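Local coordinates for protein beta-N-acetylhexosaminidase (Bacteroides fragilis, PDB 4PYS) that probably hydrolyses terminal beta-linked N-acetylhexosamine residues from glycans, as a family 20 glycoside hydrolase, at residues Thr169-Phe183 / Glu223-Tyr237. Residues are numbered along the deposited sequence; the frame is centred on the assembly and turned at random.
Sequences TEGLGWRIEIKRYPF and EIDMPGHAEAALNAY
Ile224, just past strand 219-223 of the family 20 catalytic barrel, meets Trp174 on the short strand 173-174, which folds back antiparallel to strand 163-170, and Ile176 in the loop beyond it. Ile224 CG2, anti to the backbone N, reaches Trp174 CH2 (3.6 Å), while Ile224 CD1 packs on Ile176 CG2; helix 264-280 touches both isoleucines. Asp225 N then donates to Thr169 OG1 (2.9 Å) in a nearly straight bond of 166°. A water gives its hydrogens to the carbonyl oxygens of Asp225 and His229 and accepts from this same hydroxyl, whose two partners lie roughly at right angles. His229 ND1 donates to Glu170 OE1 (2.8 Å) on the syn side but 33° out of the carboxylate plane, which stands almost upright to the ring, at 86°. Glu170 OE2 also bonds to His167, and His229 NE2 to Asp291, so each has a further polar partner; a glycerol, probably from the crystallisation liquor, lies beside His229, consistent with a pocket. At the start of helix 231-236, Ala232 CB sits against the carbonyl oxygens of Glu170 and Gly171 in their type I turn, and Ala233 CB touches Trp174 CE3 (3.9 Å). Past the helix, Tyr237 offers its face to the edge of Tyr181 in a T-shaped pair, centroids 5.6 Å apart. Tyr237 OH lies beside Tyr181 CA and Pro182 and accepts a hydrogen bond from Phe183 N at 3.2 Å.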
loop_
_atom_site.group_PDB
_atom_site.type_symbol
_atom_site.label_atom_id
_atom_site.label_comp_id
_atom_site.label_asym_id
_atom_site.label_seq_id
_atom_site.Cartn_x
_atom_site.Cartn_y
_atom_site.Cartn_z
ATOM N N THR A 169 0.265 -3.022 -13.774
ATOM C CA THR A 169 0.333 -3.795 -15.011
ATOM C C THR A 169 -0.208 -5.184 -14.779
ATOM O O THR A 169 0.046 -5.796 -13.743
ATOM C CB THR A 169 1.775 -3.920 -15.544
ATOM O OG1 THR A 169 2.526 -4.787 -14.681
ATOM C CG2 THR A 169 2.446 -2.545 -15.613
ATOM N N GLU A 170 -0.957 -5.671 -15.758
ATOM C CA GLU A 170 -1.603 -6.973 -15.681
ATOM C C GLU A 170 -1.829 -7.432 -17.102
ATOM O O GLU A 170 -1.687 -6.636 -18.042
ATOM C CB GLU A 170 -2.964 -6.845 -14.999
ATOM C CG GLU A 170 -2.933 -7.111 -13.510
ATOM C CD GLU A 170 -2.556 -8.544 -13.212
ATOM O OE1 GLU A 170 -2.822 -9.404 -14.078
ATOM O OE2 GLU A 170 -1.991 -8.808 -12.126
ATOM N N GLY A 171 -2.196 -8.700 -17.274
ATOM C CA GLY A 171 -2.531 -9.203 -18.599
ATOM C C GLY A 171 -3.686 -8.403 -19.187
ATOM O O GLY A 171 -3.746 -8.165 -20.389
ATOM N N LEU A 172 -4.586 -7.961 -18.312
ATOM C CA LEU A 172 -5.789 -7.244 -18.720
ATOM C C LEU A 172 -5.601 -5.743 -18.836
ATOM O O LEU A 172 -6.561 -5.025 -19.114
ATOM C CB LEU A 172 -6.912 -7.495 -17.714
ATOM C CG LEU A 172 -7.831 -8.679 -17.977
ATOM C CD1 LEU A 172 -8.702 -8.945 -16.758
ATOM C CD2 LEU A 172 -8.676 -8.414 -19.208
ATOM N N GLY A 173 -4.388 -5.251 -18.590
ATOM C CA GLY A 173 -4.164 -3.819 -18.654
ATOM C C GLY A 173 -2.779 -3.378 -18.237
ATOM O O GLY A 173 -2.320 -3.682 -17.134
ATOM N N TRP A 174 -2.109 -2.664 -19.133
ATOM C CA TRP A 174 -0.878 -1.973 -18.782
ATOM C C TRP A 174 -1.262 -0.512 -18.627
ATOM O O TRP A 174 -1.654 0.122 -19.601
ATOM C CB TRP A 174 0.149 -2.108 -19.909
ATOM C CG TRP A 174 1.430 -1.442 -19.573
ATOM C CD1 TRP A 174 1.679 -0.099 -19.540
ATOM C CD2 TRP A 174 2.649 -2.087 -19.195
ATOM N NE1 TRP A 174 2.981 0.129 -19.163
ATOM C CE2 TRP A 174 3.598 -1.075 -18.943
ATOM C CE3 TRP A 174 3.025 -3.422 -19.033
ATOM C CZ2 TRP A 174 4.916 -1.362 -18.553
ATOM C CZ3 TRP A 174 4.328 -3.707 -18.647
ATOM C CH2 TRP A 174 5.258 -2.682 -18.413
ATOM N N ARG A 175 -1.159 0.030 -17.420
ATOM C CA ARG A 175 -1.698 1.368 -17.189
ATOM C C ARG A 175 -0.677 2.441 -16.855
ATOM O O ARG A 175 -1.062 3.565 -16.520
ATOM C CB ARG A 175 -2.796 1.317 -16.112
ATOM C CG ARG A 175 -3.829 0.254 -16.428
ATOM C CD ARG A 175 -5.240 0.614 -16.002
ATOM N NE ARG A 175 -6.051 -0.598 -16.039
ATOM C CZ ARG A 175 -6.807 -0.959 -17.064
ATOM N NH1 ARG A 175 -6.905 -0.174 -18.133
ATOM N NH2 ARG A 175 -7.485 -2.098 -17.013
ATOM N N ILE A 176 0.616 2.123 -16.958
ATOM C CA ILE A 176 1.632 3.125 -16.646
ATOM C C ILE A 176 2.272 3.618 -17.939
ATOM O O ILE A 176 2.814 2.827 -18.712
ATOM C CB ILE A 176 2.673 2.616 -15.600
ATOM C CG1 ILE A 176 3.719 3.692 -15.320
ATOM C CG2 ILE A 176 3.318 1.316 -16.043
ATOM C CD1 ILE A 176 3.152 4.883 -14.585
ATOM N N GLU A 177 2.150 4.917 -18.204
ATOM C CA GLU A 177 2.692 5.481 -19.440
ATOM C C GLU A 177 4.216 5.440 -19.450
ATOM O O GLU A 177 4.865 5.893 -18.498
ATOM C CB GLU A 177 2.207 6.921 -19.658
ATOM C CG GLU A 177 2.723 7.517 -20.969
ATOM C CD GLU A 177 2.285 8.951 -21.210
ATOM O OE1 GLU A 177 2.432 9.795 -20.303
ATOM O OE2 GLU A 177 1.811 9.237 -22.328
ATOM N N ILE A 178 4.768 4.893 -20.532
ATOM C CA ILE A 178 6.208 4.830 -20.759
ATOM C C ILE A 178 6.447 5.534 -22.087
ATOM O O ILE A 178 6.017 5.042 -23.129
ATOM C CB ILE A 178 6.713 3.371 -20.872
ATOM C CG1 ILE A 178 6.334 2.548 -19.629
ATOM C CG2 ILE A 178 8.225 3.347 -21.098
ATOM C CD1 ILE A 178 6.806 3.141 -18.300
ATOM N N LYS A 179 7.106 6.692 -22.048
ATOM C CA LYS A 179 7.245 7.536 -23.234
ATOM C C LYS A 179 8.006 6.835 -24.355
ATOM O O LYS A 179 7.705 7.024 -25.538
ATOM C CB LYS A 179 7.958 8.846 -22.882
ATOM C CG LYS A 179 7.223 9.735 -21.884
ATOM C CD LYS A 179 5.956 10.294 -22.488
ATOM C CE LYS A 179 5.454 11.497 -21.703
ATOM N NZ LYS A 179 4.231 12.069 -22.335
ATOM N N ARG A 180 8.986 6.026 -23.972
ATOM C CA ARG A 180 9.837 5.350 -24.948
ATOM C C ARG A 180 9.062 4.292 -25.725
ATOM O O ARG A 180 9.400 3.977 -26.861
ATOM C CB ARG A 180 11.038 4.705 -24.255
ATOM C CG ARG A 180 12.110 4.257 -25.231
ATOM C CD ARG A 180 12.999 3.194 -24.636
ATOM N NE ARG A 180 13.921 2.674 -25.644
ATOM C CZ ARG A 180 15.231 2.879 -25.619
ATOM N NH1 ARG A 180 15.766 3.580 -24.622
ATOM N NH2 ARG A 180 16.006 2.367 -26.571
ATOM N N TYR A 181 8.026 3.744 -25.094
ATOM C CA TYR A 181 7.215 2.711 -25.718
ATOM C C TYR A 181 5.735 3.062 -25.582
ATOM O O TYR A 181 5.036 2.524 -24.713
ATOM C CB TYR A 181 7.510 1.341 -25.099
ATOM C CG TYR A 181 8.963 0.912 -25.173
ATOM C CD1 TYR A 181 9.575 0.662 -26.395
ATOM C CD2 TYR A 181 9.713 0.737 -24.014
ATOM C CE1 TYR A 181 10.900 0.255 -26.463
ATOM C CE2 TYR A 181 11.035 0.331 -24.069
ATOM C CZ TYR A 181 11.626 0.098 -25.297
ATOM O OH TYR A 181 12.941 -0.305 -25.353
ATOM N N PRO A 182 5.262 3.983 -26.438
ATOM C CA PRO A 182 3.904 4.536 -26.378
ATOM C C PRO A 182 2.809 3.481 -26.480
ATOM O O PRO A 182 1.748 3.677 -25.891
ATOM C CB PRO A 182 3.851 5.468 -27.592
ATOM C CG PRO A 182 5.269 5.843 -27.846
ATOM C CD PRO A 182 6.059 4.610 -27.509
ATOM N N PHE A 183 3.058 2.387 -27.189
ATOM C CA PHE A 183 2.030 1.372 -27.393
ATOM C C PHE A 183 1.647 0.639 -26.106
ATOM O O PHE A 183 0.575 0.041 -26.037
ATOM C CB PHE A 183 2.456 0.357 -28.451
ATOM C CG PHE A 183 2.510 0.921 -29.856
ATOM C CD1 PHE A 183 1.871 2.116 -30.166
ATOM C CD2 PHE A 183 3.197 0.256 -30.852
ATOM C CE1 PHE A 183 1.915 2.641 -31.455
ATOM C CE2 PHE A 183 3.249 0.771 -32.153
ATOM C CZ PHE A 183 2.608 1.966 -32.448
ATOM N N GLU A 223 4.279 -1.345 -9.067
ATOM C CA GLU A 223 4.577 -2.729 -9.445
ATOM C C GLU A 223 4.508 -2.882 -10.966
ATOM O O GLU A 223 3.467 -2.644 -11.579
ATOM C CB GLU A 223 3.618 -3.719 -8.793
ATOM C CG GLU A 223 3.944 -5.186 -9.126
ATOM C CD GLU A 223 2.992 -6.174 -8.486
ATOM O OE1 GLU A 223 2.243 -5.792 -7.557
ATOM O OE2 GLU A 223 2.984 -7.354 -8.897
ATOM N N ILE A 224 5.631 -3.274 -11.551
ATOM C CA ILE A 224 5.699 -3.577 -12.973
ATOM C C ILE A 224 5.926 -5.077 -13.060
ATOM O O ILE A 224 7.020 -5.559 -12.762
ATOM C CB ILE A 224 6.873 -2.862 -13.644
ATOM C CG1 ILE A 224 6.929 -1.392 -13.209
ATOM C CG2 ILE A 224 6.771 -2.986 -15.173
ATOM C CD1 ILE A 224 5.702 -0.585 -13.629
ATOM N N ASP A 225 4.895 -5.812 -13.461
ATOM C CA ASP A 225 4.961 -7.268 -13.468
ATOM C C ASP A 225 5.775 -7.839 -14.612
ATOM O O ASP A 225 5.572 -7.497 -15.776
ATOM C CB ASP A 225 3.560 -7.869 -13.476
ATOM C CG ASP A 225 3.072 -8.143 -12.097
ATOM O OD1 ASP A 225 3.832 -7.787 -11.180
ATOM O OD2 ASP A 225 1.969 -8.696 -11.918
HETATM N N MSE A 226 6.696 -8.722 -14.257
HETATM C CA MSE A 226 7.521 -9.410 -15.229
HETATM C C MSE A 226 7.993 -10.690 -14.542
HETATM O O MSE A 226 8.182 -10.702 -13.320
HETATM C CB MSE A 226 8.695 -8.520 -15.649
HETATM C CG MSE A 226 9.483 -7.945 -14.483
HETATM SE SE MSE A 226 10.838 -6.667 -15.070
HETATM C CE MSE A 226 9.649 -5.179 -15.511
ATOM N N PRO A 227 8.160 -11.779 -15.310
ATOM C CA PRO A 227 7.964 -11.851 -16.764
ATOM C C PRO A 227 6.518 -12.158 -17.140
ATOM O O PRO A 227 6.158 -12.048 -18.314
ATOM C CB PRO A 227 8.860 -13.021 -17.167
ATOM C CG PRO A 227 8.794 -13.941 -15.985
ATOM C CD PRO A 227 8.654 -13.056 -14.762
ATOM N N GLY A 228 5.704 -12.532 -16.156
ATOM C CA GLY A 228 4.313 -12.880 -16.402
ATOM C C GLY A 228 3.423 -11.652 -16.391
ATOM O O GLY A 228 3.920 -10.531 -16.270
ATOM N N HIS A 229 2.112 -11.861 -16.519
ATOM C CA HIS A 229 1.152 -10.759 -16.615
ATOM C C HIS A 229 1.537 -9.772 -17.719
ATOM O O HIS A 229 1.469 -8.557 -17.539
ATOM C CB HIS A 229 1.022 -10.047 -15.269
ATOM C CG HIS A 229 0.643 -10.961 -14.148
ATOM N ND1 HIS A 229 -0.663 -11.142 -13.745
ATOM C CD2 HIS A 229 1.396 -11.767 -13.362
ATOM C CE1 HIS A 229 -0.697 -12.014 -12.753
ATOM N NE2 HIS A 229 0.538 -12.408 -12.501
ATOM N N ALA A 230 1.939 -10.314 -18.864
ATOM C CA ALA A 230 2.524 -9.508 -19.930
ATOM C C ALA A 230 1.625 -9.378 -21.156
ATOM O O ALA A 230 1.965 -8.656 -22.092
ATOM C CB ALA A 230 3.869 -10.085 -20.333
ATOM N N GLU A 231 0.495 -10.084 -21.152
ATOM C CA GLU A 231 -0.387 -10.150 -22.320
ATOM C C GLU A 231 -0.689 -8.787 -22.963
ATOM O O GLU A 231 -0.614 -8.638 -24.185
ATOM C CB GLU A 231 -1.693 -10.885 -21.982
ATOM C CG GLU A 231 -1.545 -12.394 -21.750
ATOM C CD GLU A 231 -1.374 -12.767 -20.282
ATOM O OE1 GLU A 231 -1.012 -11.889 -19.473
ATOM O OE2 GLU A 231 -1.609 -13.945 -19.938
ATOM N N ALA A 232 -1.020 -7.798 -22.136
ATOM C CA ALA A 232 -1.321 -6.455 -22.628
ATOM C C ALA A 232 -0.084 -5.812 -23.253
ATOM O O ALA A 232 -0.174 -5.130 -24.273
ATOM C CB ALA A 232 -1.854 -5.585 -21.498
ATOM N N ALA A 233 1.063 -6.019 -22.616
ATOM C CA ALA A 233 2.330 -5.509 -23.133
ATOM C C ALA A 233 2.690 -6.197 -24.439
ATOM O O ALA A 233 3.248 -5.574 -25.347
ATOM C CB ALA A 233 3.439 -5.708 -22.113
ATOM N N LEU A 234 2.377 -7.486 -24.532
ATOM C CA LEU A 234 2.673 -8.256 -25.738
ATOM C C LEU A 234 1.783 -7.844 -26.903
ATOM O O LEU A 234 2.169 -7.978 -28.065
ATOM C CB LEU A 234 2.556 -9.757 -25.472
ATOM C CG LEU A 234 3.692 -10.352 -24.638
ATOM C CD1 LEU A 234 3.467 -11.825 -24.372
ATOM C CD2 LEU A 234 5.024 -10.141 -25.339
ATOM N N ASN A 235 0.591 -7.347 -26.588
ATOM C CA ASN A 235 -0.292 -6.782 -27.607
ATOM C C ASN A 235 0.316 -5.519 -28.186
ATOM O O ASN A 235 0.194 -5.234 -29.377
ATOM C CB ASN A 235 -1.659 -6.459 -27.009
ATOM C CG ASN A 235 -2.693 -7.485 -27.364
ATOM O OD1 ASN A 235 -3.495 -7.286 -28.277
ATOM N ND2 ASN A 235 -2.674 -8.605 -26.657
ATOM N N ALA A 236 0.972 -4.760 -27.317
ATOM C CA ALA A 236 1.662 -3.552 -27.720
ATOM C C ALA A 236 2.896 -3.895 -28.555
ATOM O O ALA A 236 3.103 -3.328 -29.629
ATOM C CB ALA A 236 2.051 -2.749 -26.490
ATOM N N TYR A 237 3.698 -4.834 -28.056
ATOM C CA TYR A 237 4.980 -5.187 -28.665
ATOM C C TYR A 237 5.203 -6.701 -28.722
ATOM O O TYR A 237 5.897 -7.258 -27.874
ATOM C CB TYR A 237 6.118 -4.513 -27.887
ATOM C CG TYR A 237 6.053 -3.008 -27.947
ATOM C CD1 TYR A 237 6.502 -2.320 -29.073
ATOM C CD2 TYR A 237 5.525 -2.273 -26.898
ATOM C CE1 TYR A 237 6.433 -0.949 -29.139
ATOM C CE2 TYR A 237 5.453 -0.902 -26.954
ATOM C CZ TYR A 237 5.907 -0.242 -28.079
ATOM O OH TYR A 237 5.832 1.129 -28.142
HETATM O O HOH W 1 1.457 -4.704 -11.572
HETATM O O HOH W 2 3.183 -6.742 -16.811
HETATM O O HOH W 3 0.710 -6.570 -19.557
#